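Local structure of signal transduction protein TRAP (Staphylococcus aureus, 4AE5) at residues P50-E54 with L106-K110; L4-Y8 with T45-S49. The protein probably acts as a phosphorylation-dependent signal transducer that activates the agr system and RNAIII synthesis, raising toxin expression and biofilm formation in staphylococcal pathogenesis. One frame throughout, in Å; residues are numbered along the deposited sequence.

Contact 1: residues P50-E54 with L106-K110; sequences PSIYE and LRPAK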
loop_
_atom_site.group_PDB
_atom_site.type_symbol
_atom_site.label_atom_id
_atom_site.label_comp_id
_atom_site.label_asym_id
_atom_site.label_seq_id
_atom_site.Cartn_x
_atom_site.Cartn_y
_atom_site.Cartn_z
ATOM N N PRO A 50 -0.801 4.127 -14.745
ATOM C CA PRO A 50 -0.832 3.982 -13.266
ATOM C C PRO A 50 0.630 3.993 -12.739
ATOM O O PRO A 50 1.582 3.984 -13.511
ATOM C CB PRO A 50 -1.440 2.595 -13.075
ATOM C CG PRO A 50 -1.054 1.870 -14.336
ATOM C CD PRO A 50 -1.329 2.916 -15.403
ATOM N N SER A 51 0.773 4.001 -11.420
ATOM C CA SER A 51 2.055 3.839 -10.751
ATOM C C SER A 51 2.130 2.343 -10.650
ATOM O O SER A 51 1.180 1.759 -10.118
ATOM C CB SER A 51 1.952 4.398 -9.337
ATOM O OG SER A 51 1.830 5.819 -9.367
ATOM N N ILE A 52 3.211 1.726 -11.133
ATOM C CA ILE A 52 3.282 0.261 -11.138
ATOM C C ILE A 52 4.258 -0.234 -10.058
ATOM O O ILE A 52 5.332 0.383 -9.909
ATOM C CB ILE A 52 3.764 -0.259 -12.529
ATOM C CG1 ILE A 52 2.753 0.094 -13.621
ATOM C CG2 ILE A 52 3.846 -1.752 -12.542
ATOM C CD1 ILE A 52 3.320 0.098 -15.041
ATOM N N TYR A 53 3.931 -1.359 -9.383
ATOM C CA TYR A 53 4.788 -2.037 -8.355
ATOM C C TYR A 53 4.736 -3.542 -8.530
ATOM O O TYR A 53 3.658 -4.078 -8.878
ATOM C CB TYR A 53 4.301 -1.726 -6.937
ATOM C CG TYR A 53 4.329 -0.300 -6.647
ATOM C CD1 TYR A 53 3.269 0.481 -7.028
ATOM C CD2 TYR A 53 5.400 0.272 -5.956
ATOM C CE1 TYR A 53 3.290 1.819 -6.828
ATOM C CE2 TYR A 53 5.444 1.642 -5.742
ATOM C CZ TYR A 53 4.374 2.396 -6.180
ATOM O OH TYR A 53 4.273 3.733 -5.943
ATOM N N GLU A 54 5.871 -4.228 -8.313
ATOM C CA GLU A 54 5.849 -5.669 -8.125
ATOM C C GLU A 54 5.483 -5.980 -6.681
ATOM O O GLU A 54 5.947 -5.276 -5.767
ATOM C CB GLU A 54 7.222 -6.248 -8.361
ATOM C CG GLU A 54 7.654 -6.391 -9.797
ATOM C CD GLU A 54 8.874 -7.303 -9.894
ATOM O OE1 GLU A 54 8.785 -8.469 -9.426
ATOM O OE2 GLU A 54 9.926 -6.845 -10.382
ATOM N N LEU A 106 5.817 -3.515 -1.602
ATOM C CA LEU A 106 5.698 -3.177 -3.058
ATOM C C LEU A 106 6.979 -2.555 -3.572
ATOM O O LEU A 106 7.451 -1.523 -3.023
ATOM C CB LEU A 106 4.550 -2.197 -3.306
ATOM C CG LEU A 106 3.194 -2.718 -2.782
ATOM C CD1 LEU A 106 2.101 -1.632 -2.908
ATOM C CD2 LEU A 106 2.775 -3.982 -3.566
ATOM N N ARG A 107 7.579 -3.213 -4.573
ATOM C CA ARG A 107 8.818 -2.726 -5.219
ATOM C C ARG A 107 8.474 -1.906 -6.477
ATOM O O ARG A 107 7.848 -2.420 -7.419
ATOM C CB ARG A 107 9.723 -3.894 -5.657
ATOM C CG ARG A 107 10.960 -3.386 -6.421
ATOM C CD ARG A 107 11.576 -4.474 -7.287
ATOM N NE ARG A 107 12.185 -5.500 -6.453
ATOM C CZ ARG A 107 12.008 -6.810 -6.610
ATOM N NH1 ARG A 107 11.244 -7.279 -7.606
ATOM N NH2 ARG A 107 12.633 -7.664 -5.811
ATOM N N PRO A 108 8.925 -0.658 -6.543
ATOM C CA PRO A 108 8.464 0.147 -7.683
ATOM C C PRO A 108 9.060 -0.284 -9.007
ATOM O O PRO A 108 10.243 -0.698 -9.057
ATOM C CB PRO A 108 8.921 1.575 -7.337
ATOM C CG PRO A 108 10.069 1.406 -6.370
ATOM C CD PRO A 108 9.922 0.042 -5.698
ATOM N N ALA A 109 8.268 -0.194 -10.075
ATOM C CA ALA A 109 8.774 -0.423 -11.461
ATOM C C ALA A 109 9.725 0.726 -11.879
ATOM O O ALA A 109 10.773 0.518 -12.529
ATOM C CB ALA A 109 7.579 -0.533 -12.417
ATOM N N LYS A 110 9.394 1.949 -11.491
ATOM C CA LYS A 110 10.290 3.071 -11.762
ATOM C C LYS A 110 10.742 3.826 -10.524
ATOM O O LYS A 110 9.935 4.168 -9.628
ATOM C CB LYS A 110 9.667 4.024 -12.803
HETATM O O HOH W 1 6.892 2.711 -10.072
#
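Tyr53 and Pro108 face each other as a non-hydrogen-bonded pair, and the tyrosine is the side chain to follow. Its CG lies anti to its own carbonyl carbon (chi1 -60°), which lays the ring alongside Leu106 and Pro108 at the end of strand 100-108. CB packs on Leu106 CB at 3.7 Å and CG stays close to the same methylene. CD2 then comes 3.5 Å from Pro108 CA, and farther out CE2 reaches Pro108 CB at 3.8 Å, so the ring meets Leu106 and the proline obliquely.

Next along, Glu54 and Arg107 form the hydrogen-bonded antiparallel pair: Glu54 N gives to Arg107 O (2.8 Å), and Arg107 N returns a bond to Glu54 O (2.9 Å). Their side chains leave by the opposite face from Tyr53, side by side and pointing the same way. The arginine, bent at chi3, brings NH1 to Glu54 OE2 (3.1 Å) near the guanidinium plane, with the carboxylate turned 71° from it; NH2 pairs with Glu84.

Beyond the proline, Ala109 N donates almost straight to Ile52 O (3.0 Å), from above the carbonyl plane. A water donates to that same oxygen and accepts from Lys110 N, carrying the pairing past the strand end. With carboxylates on two of its nitrogens, the Arg107 guanidinium is probably fixed in orientation, its positive charge shared between Glu54 and Glu84.

Contact 2: residues L4-Y8 with T45-S49; sequences LYTSY and TVLKS. With FMT (formic acid), chain E.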
loop_
_atom_site.group_PDB
_atom_site.type_symbol
_atom_site.label_atom_id
_atom_site.label_comp_id
_atom_site.label_asym_id
_atom_site.label_seq_id
_atom_site.Cartn_x
_atom_site.Cartn_y
_atom_site.Cartn_z
ATOM N N LEU A 4 0.941 -4.490 -8.695
ATOM C CA LEU A 4 -0.138 -3.628 -8.262
ATOM C C LEU A 4 -0.069 -2.314 -9.017
ATOM O O LEU A 4 1.011 -1.691 -9.082
ATOM C CB LEU A 4 -0.076 -3.416 -6.748
ATOM C CG LEU A 4 -1.296 -2.781 -6.081
ATOM C CD1 LEU A 4 -1.448 -3.363 -4.669
ATOM C CD2 LEU A 4 -1.123 -1.268 -6.063
ATOM N N TYR A 5 -1.244 -1.892 -9.532
ATOM C CA TYR A 5 -1.398 -0.673 -10.315
ATOM C C TYR A 5 -2.267 0.311 -9.517
ATOM O O TYR A 5 -3.369 -0.070 -9.125
ATOM C CB TYR A 5 -2.102 -1.053 -11.600
ATOM C CG TYR A 5 -1.325 -2.094 -12.420
ATOM C CD1 TYR A 5 -1.480 -3.467 -12.180
ATOM C CD2 TYR A 5 -0.431 -1.700 -13.416
ATOM C CE1 TYR A 5 -0.786 -4.411 -12.921
ATOM C CE2 TYR A 5 0.267 -2.647 -14.193
ATOM C CZ TYR A 5 0.070 -3.986 -13.948
ATOM O OH TYR A 5 0.781 -4.923 -14.648
ATOM N N THR A 6 -1.794 1.554 -9.309
ATOM C CA THR A 6 -2.537 2.566 -8.523
ATOM C C THR A 6 -2.747 3.776 -9.441
ATOM O O THR A 6 -1.797 4.181 -10.123
ATOM C CB THR A 6 -1.784 2.975 -7.258
ATOM O OG1 THR A 6 -1.475 1.780 -6.506
ATOM C CG2 THR A 6 -2.684 3.897 -6.389
ATOM N N SER A 7 -3.980 4.282 -9.494
ATOM C CA SER A 7 -4.329 5.523 -10.208
ATOM C C SER A 7 -5.024 6.505 -9.255
ATOM O O SER A 7 -5.659 6.089 -8.302
ATOM C CB SER A 7 -5.270 5.237 -11.402
ATOM O OG SER A 7 -4.594 4.600 -12.482
ATOM N N TYR A 8 -4.884 7.794 -9.550
ATOM C CA TYR A 8 -5.404 8.907 -8.760
ATOM C C TYR A 8 -6.285 9.764 -9.671
ATOM O O TYR A 8 -6.030 9.871 -10.880
ATOM C CB TYR A 8 -4.225 9.766 -8.244
ATOM C CG TYR A 8 -3.233 8.936 -7.463
ATOM C CD1 TYR A 8 -3.501 8.567 -6.157
ATOM C CD2 TYR A 8 -2.061 8.455 -8.062
ATOM C CE1 TYR A 8 -2.617 7.807 -5.426
ATOM C CE2 TYR A 8 -1.168 7.669 -7.326
ATOM C CZ TYR A 8 -1.443 7.348 -6.011
ATOM O OH TYR A 8 -0.576 6.543 -5.256
ATOM N N THR A 45 -3.588 -4.545 -16.815
ATOM C CA THR A 45 -4.415 -3.608 -16.031
ATOM C C THR A 45 -5.334 -2.788 -16.979
ATOM O O THR A 45 -5.016 -2.589 -18.179
ATOM C CB THR A 45 -3.560 -2.635 -15.163
ATOM O OG1 THR A 45 -4.451 -1.768 -14.458
ATOM C CG2 THR A 45 -2.691 -1.769 -16.028
ATOM N N VAL A 46 -6.467 -2.332 -16.455
ATOM C CA VAL A 46 -7.325 -1.385 -17.185
ATOM C C VAL A 46 -7.056 0.102 -16.856
ATOM O O VAL A 46 -7.735 0.997 -17.366
ATOM C CB VAL A 46 -8.829 -1.714 -17.001
ATOM C CG1 VAL A 46 -9.171 -3.012 -17.732
ATOM C CG2 VAL A 46 -9.205 -1.768 -15.511
ATOM N N LEU A 47 -6.059 0.366 -16.018
ATOM C CA LEU A 47 -5.746 1.737 -15.612
ATOM C C LEU A 47 -4.784 2.335 -16.623
ATOM O O LEU A 47 -3.996 1.591 -17.199
ATOM C CB LEU A 47 -5.139 1.716 -14.221
ATOM C CG LEU A 47 -6.095 1.181 -13.158
ATOM C CD1 LEU A 47 -5.393 1.148 -11.800
ATOM C CD2 LEU A 47 -7.331 2.075 -13.130
ATOM N N LYS A 48 -4.862 3.641 -16.894
ATOM C CA LYS A 48 -3.965 4.296 -17.888
ATOM C C LYS A 48 -2.871 5.147 -17.208
ATOM O O LYS A 48 -3.148 5.909 -16.283
ATOM C CB LYS A 48 -4.747 5.139 -18.927
ATOM C CG LYS A 48 -6.026 4.475 -19.436
ATOM C CD LYS A 48 -6.188 4.592 -20.954
ATOM C CE LYS A 48 -6.676 5.966 -21.433
ATOM N NZ LYS A 48 -8.113 5.963 -21.847
ATOM N N SER A 49 -1.622 4.998 -17.635
ATOM C CA SER A 49 -0.501 5.517 -16.814
ATOM C C SER A 49 -0.489 5.351 -15.248
ATOM O O SER A 49 -0.135 6.271 -14.516
HETATM C C FMT E . -1.750 5.162 -2.304
HETATM O O1 FMT E . -1.195 4.219 -2.916
HETATM O O2 FMT E . -1.400 6.426 -2.633
#
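Thr45 sits on the Tyr5 ring: its CB lies 3.6 Å from the ring centroid and 11° off the normal, a CH-pi contact over the face. CG2 drops toward one side of the ring and meets Tyr5 CD2 at 3.5 Å. With OG1 anti to the backbone N (chi1 179°), the hydroxyl oxygen can accept from Leu47 N at 3.1 Å, closing an ST turn that bends the chain between the two side chains resting on strand 3-9. Glu39 also hydrogen-bonds Thr45 OG1, and it takes Val46 N as well, tying the turn to strand 35-41.

The segment belongs to the connection between strands 35-41 and 51-59, laid over the outside of an antiparallel beta barrel; no hydrogen bond joins it to residues 4-8.

Leu47 comes next, covering Tyr5 and Ser7, neighbours on one side of the strand. Its CD1 lies 3.6 Å from Tyr5 O and packs on Tyr5 CB. Its CB touches Ser7 OG at 3.4 Å. Thr6 and Tyr8 use the other side, where Tyr8 OH donates to O2 of a formic acid molecule (2.8 Å), probably from the crystallisation liquor, which is also hydrogen-bonded to Lys115, Tyr117 and Arg160.

Both contacts are partly buried and meet in the same barrel wall, because strand 51-59 lies between strands 3-9 and 100-108. Contact 1 joins two neighbouring strands, so main-chain bonds carry it, with a salt bridge added on one face; contact 2 lays a loop over strand 3-9 by packing, with no hydrogen bond across. The two touch directly: Tyr53 O lies 2.8 Å from Leu4 N and Ser51 N 2.9 Å from Thr6 O, both probable hydrogen bonds, and Ile52 packs against Tyr5. The chain passes straight from the loop of contact 2 into the strand of contact 1, since Ser49 precedes Pro50.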